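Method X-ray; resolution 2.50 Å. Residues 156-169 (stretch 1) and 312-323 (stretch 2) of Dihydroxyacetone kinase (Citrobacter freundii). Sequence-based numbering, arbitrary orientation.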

# COMPACT_ATOMS: atom_id res chain seq x y z
N ILE A 156 11.62 -1.34 -13.66
CA ILE A 156 12.51 -1.83 -12.63
C ILE A 156 13.07 -3.20 -12.96
O ILE A 156 14.14 -3.56 -12.48
N LEU A 157 12.37 -3.98 -13.77
CA LEU A 157 12.92 -5.28 -14.13
C LEU A 157 14.13 -5.01 -15.00
O LEU A 157 15.08 -5.80 -15.04
N VAL A 158 14.11 -3.86 -15.68
CA VAL A 158 15.23 -3.48 -16.53
C VAL A 158 16.38 -3.06 -15.63
O VAL A 158 17.54 -3.38 -15.90
N HIS A 159 16.07 -2.35 -14.54
CA HIS A 159 17.12 -1.93 -13.61
C HIS A 159 17.84 -3.18 -13.10
O HIS A 159 19.06 -3.22 -13.02
N LYS A 160 17.05 -4.19 -12.76
CA LYS A 160 17.57 -5.44 -12.21
C LYS A 160 18.62 -6.09 -13.10
O LYS A 160 19.69 -6.49 -12.64
N ILE A 161 18.30 -6.22 -14.38
CA ILE A 161 19.21 -6.82 -15.34
C ILE A 161 20.44 -5.94 -15.56
O ILE A 161 21.58 -6.42 -15.55
N ALA A 162 20.21 -4.64 -15.76
CA ALA A 162 21.32 -3.73 -15.96
C ALA A 162 22.26 -3.79 -14.76
O ALA A 162 23.48 -3.85 -14.91
N GLY A 163 21.67 -3.78 -13.57
CA GLY A 163 22.46 -3.82 -12.35
C GLY A 163 23.32 -5.06 -12.23
O GLY A 163 24.47 -4.98 -11.79
N TYR A 164 22.76 -6.20 -12.60
CA TYR A 164 23.48 -7.46 -12.53
C TYR A 164 24.83 -7.34 -13.24
O TYR A 164 25.88 -7.56 -12.64
N PHE A 165 24.79 -6.98 -14.52
CA PHE A 165 26.00 -6.85 -15.31
C PHE A 165 26.92 -5.72 -14.86
O PHE A 165 28.13 -5.91 -14.80
N ALA A 166 26.36 -4.56 -14.54
CA ALA A 166 27.18 -3.43 -14.11
C ALA A 166 28.00 -3.74 -12.86
O ALA A 166 29.18 -3.38 -12.79
N GLU A 167 27.39 -4.39 -11.87
CA GLU A 167 28.09 -4.73 -10.63
C GLU A 167 29.23 -5.70 -10.87
O GLU A 167 30.26 -5.64 -10.19
N ARG A 168 29.04 -6.58 -11.84
CA ARG A 168 30.03 -7.58 -12.18
C ARG A 168 31.08 -7.11 -13.18
O ARG A 168 31.65 -7.90 -13.91
N GLY A 169 31.31 -5.80 -13.19
CA GLY A 169 32.31 -5.22 -14.05
C GLY A 169 32.20 -5.29 -15.57
O GLY A 169 33.16 -4.94 -16.26
N GLU A 312 17.81 -16.66 -21.90
CA GLU A 312 19.20 -16.32 -21.65
C GLU A 312 19.49 -15.95 -20.20
O GLU A 312 19.07 -16.62 -19.25
N SER A 313 20.21 -14.85 -20.04
CA SER A 313 20.64 -14.34 -18.75
C SER A 313 19.55 -13.69 -17.90
O SER A 313 19.78 -13.43 -16.72
N ILE A 314 18.39 -13.42 -18.48
CA ILE A 314 17.32 -12.76 -17.73
C ILE A 314 17.06 -13.39 -16.36
O ILE A 314 17.24 -12.74 -15.34
N GLU A 315 16.65 -14.66 -16.35
CA GLU A 315 16.34 -15.33 -15.09
C GLU A 315 17.47 -15.32 -14.08
O GLU A 315 17.25 -15.10 -12.89
N LYS A 316 18.69 -15.56 -14.54
CA LYS A 316 19.85 -15.56 -13.66
C LYS A 316 19.95 -14.21 -12.97
O LYS A 316 20.11 -14.14 -11.76
N ALA A 317 19.82 -13.15 -13.76
CA ALA A 317 19.90 -11.79 -13.26
C ALA A 317 18.75 -11.38 -12.33
O ALA A 317 18.94 -10.58 -11.41
N LEU A 318 17.56 -11.90 -12.58
CA LEU A 318 16.42 -11.56 -11.74
C LEU A 318 16.60 -12.12 -10.34
O LEU A 318 16.36 -11.44 -9.35
N LEU A 319 17.03 -13.37 -10.27
CA LEU A 319 17.19 -14.06 -9.00
C LEU A 319 18.38 -13.70 -8.13
O LEU A 319 18.48 -14.16 -7.00
N THR A 320 19.28 -12.86 -8.62
CA THR A 320 20.44 -12.49 -7.83
C THR A 320 20.05 -11.53 -6.73
O THR A 320 19.26 -10.63 -6.94
N GLU A 321 20.61 -11.73 -5.54
CA GLU A 321 20.29 -10.84 -4.43
C GLU A 321 20.92 -9.48 -4.71
O GLU A 321 21.98 -9.40 -5.33
N VAL A 322 20.26 -8.42 -4.26
CA VAL A 322 20.78 -7.07 -4.42
C VAL A 322 20.63 -6.39 -3.06
O VAL A 322 20.12 -7.01 -2.13
N GLU A 323 21.07 -5.15 -2.94
CA GLU A 323 20.93 -4.44 -1.67
C GLU A 323 20.19 -3.13 -1.86
O GLU A 323 20.81 -2.07 -2.00

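Two helices, 156-167 and 314-319, cross at 90° with their axes 8.5 Å apart, and the two stretches bury 606 Å² between them, both sides summed. Along stretch 1, the contacting positions before the helix ends are Leu157, Lys160, Ile161, Tyr164 and Phe165, a spacing of three and four that keeps one side of the helix on the partner.

Leu157 (m, t) starts sideways, but its end reaches over, CD2 lying 4.2 Å from Leu318 CD2. Lys160 points toward stretch 2 and is the polar centre of the contact. Its t, p, t, p chain carries the buried ammonium to the last turn of helix 314-319 and the loop after it: NZ donates to Ala317 O at 2.7 Å, to Thr320 O in the loop at 2.8 Å, and weakly to Leu318 O at 3.3 Å; no backbone N-H in the stretch bonds Ala317 O or Leu318 O. The aliphatic part is not wasted, for Lys160 CG sits 4.0 Å from Leu318 CD2 and Lys160 CE 3.5 Å from Val322 CG1.

Ile161 (m, m) leaves its backbone sideways and sends CD1 across, very tightly, to Ala317 CB at 3.1 Å and to Ile314 CD1 at 3.4 Å. The small Ala317 suits the close backbones here, with Ile161 CA and Ala317 CA 5.4 Å apart.

Tyr164 (t) points toward stretch 2. Ala317 CA lies 4.2 Å from its ring centroid in an off-centre CH-pi contact, while Thr320 CG2 meets the ring edge, 3.2 Å from Tyr164 CE1. Phe165 (m) offers its ring edge to Ser313, CZ to CB 3.7 Å.

Arg168, just past the helix, points toward stretch 2; its extended m, t, t chain lets NH1 donate to Tyr164 O at 3.0 Å. A water bridges the stretches, accepting from Arg168 NH1 at 3.0 Å and donating to Thr320 OG1 at 2.7 Å; that hydroxyl in turn donates to Ala317 O at 3.0 Å.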

# COMPACT_ATOMS: atom_id res chain seq x y z
CB ILE A 156 11.82 -1.88 -11.24
CG1 ILE A 156 10.64 -2.84 -11.27
CG2 ILE A 156 11.44 -0.46 -10.80
CD1 ILE A 156 10.52 -3.68 -10.00
CB LEU A 157 11.90 -6.12 -14.89
CG LEU A 157 10.66 -6.53 -14.09
CD1 LEU A 157 9.81 -7.45 -14.97
CD2 LEU A 157 11.07 -7.23 -12.80
CB VAL A 158 14.84 -2.33 -17.49
CG1 VAL A 158 16.05 -1.85 -18.25
CG2 VAL A 158 13.78 -2.82 -18.47
CB HIS A 159 16.53 -1.18 -12.41
CG HIS A 159 16.03 0.20 -12.71
ND1 HIS A 159 16.29 0.84 -13.90
CD2 HIS A 159 15.34 1.08 -11.95
CE1 HIS A 159 15.79 2.07 -13.86
NE2 HIS A 159 15.21 2.23 -12.68
CB LYS A 160 16.42 -6.42 -11.99
CG LYS A 160 16.75 -7.57 -11.05
CD LYS A 160 17.21 -7.04 -9.69
CE LYS A 160 17.48 -8.18 -8.71
NZ LYS A 160 18.59 -9.06 -9.15
CB ILE A 161 18.48 -7.09 -16.67
CG1 ILE A 161 17.74 -8.43 -16.57
CG2 ILE A 161 19.46 -7.05 -17.83
CD1 ILE A 161 18.59 -9.61 -16.97
CB ALA A 162 20.79 -2.31 -16.14
CB TYR A 164 22.67 -8.57 -13.20
CG TYR A 164 23.37 -9.90 -13.21
CD1 TYR A 164 23.32 -10.74 -12.09
CD2 TYR A 164 24.12 -10.31 -14.31
CE1 TYR A 164 24.00 -11.96 -12.08
CE2 TYR A 164 24.81 -11.53 -14.31
CZ TYR A 164 24.75 -12.35 -13.19
OH TYR A 164 25.44 -13.55 -13.17
CB PHE A 165 25.62 -6.69 -16.79
CG PHE A 165 25.00 -7.93 -17.38
CD1 PHE A 165 25.79 -9.03 -17.72
CD2 PHE A 165 23.62 -8.03 -17.53
CE1 PHE A 165 25.21 -10.22 -18.20
CE2 PHE A 165 23.03 -9.21 -18.01
CZ PHE A 165 23.83 -10.30 -18.34
CB ALA A 166 26.31 -2.21 -13.87
CB GLU A 167 27.13 -5.33 -9.60
CG GLU A 167 26.28 -4.30 -8.88
CD GLU A 167 27.06 -3.54 -7.82
OE1 GLU A 167 26.61 -2.43 -7.43
OE2 GLU A 167 28.10 -4.05 -7.37
CB ARG A 168 29.31 -8.84 -12.68
CG ARG A 168 28.47 -9.44 -11.57
CD ARG A 168 27.60 -10.60 -12.00
NE ARG A 168 26.97 -11.21 -10.82
CZ ARG A 168 26.12 -10.57 -10.02
NH1 ARG A 168 25.78 -9.31 -10.25
NH2 ARG A 168 25.64 -11.20 -8.95
CB GLU A 312 19.61 -15.16 -22.55
CG GLU A 312 19.25 -15.32 -24.04
CD GLU A 312 20.02 -16.44 -24.74
OE1 GLU A 312 21.28 -16.40 -24.73
OE2 GLU A 312 19.38 -17.35 -25.30
CB SER A 313 21.78 -13.35 -18.96
OG SER A 313 22.88 -13.96 -19.61
CB ILE A 314 15.98 -12.73 -18.55
CG1 ILE A 314 16.11 -11.78 -19.75
CG2 ILE A 314 14.82 -12.29 -17.66
CD1 ILE A 314 16.36 -10.35 -19.36
CB GLU A 315 15.91 -16.77 -15.36
CG GLU A 315 15.32 -17.45 -14.14
CD GLU A 315 14.99 -18.90 -14.38
OE1 GLU A 315 14.25 -19.50 -13.58
OE2 GLU A 315 15.50 -19.45 -15.37
CB LYS A 316 21.13 -15.82 -14.48
CG LYS A 316 22.42 -15.81 -13.67
CD LYS A 316 23.65 -15.85 -14.57
CE LYS A 316 23.70 -17.12 -15.42
NZ LYS A 316 24.96 -17.25 -16.23
CB ALA A 317 20.00 -10.82 -14.43
CB LEU A 318 15.13 -12.11 -12.32
CG LEU A 318 14.47 -11.39 -13.49
CD1 LEU A 318 13.10 -12.02 -13.75
CD2 LEU A 318 14.32 -9.90 -13.18
CB LEU A 319 17.20 -15.56 -9.26
CG LEU A 319 15.95 -16.01 -10.03
CD1 LEU A 319 16.15 -17.42 -10.50
CD2 LEU A 319 14.71 -15.89 -9.15
CB THR A 320 21.52 -11.82 -8.69
OG1 THR A 320 20.99 -10.62 -9.28
CG2 THR A 320 21.97 -12.76 -9.80
CB GLU A 321 20.85 -11.38 -3.12
CG GLU A 321 20.41 -12.79 -2.77
CD GLU A 321 20.95 -13.25 -1.42
OE1 GLU A 321 22.18 -13.17 -1.20
OE2 GLU A 321 20.14 -13.69 -0.57
CB VAL A 322 20.01 -6.28 -5.51
CG1 VAL A 322 20.14 -6.99 -6.85
CG2 VAL A 322 18.53 -6.15 -5.12
CB GLU A 323 22.30 -4.15 -1.06
CG GLU A 323 23.21 -5.35 -1.03
CD GLU A 323 24.46 -5.08 -0.24
OE1 GLU A 323 24.92 -3.91 -0.23
OE2 GLU A 323 24.98 -6.05 0.35
O HOH W 1 22.98 -8.80 -9.28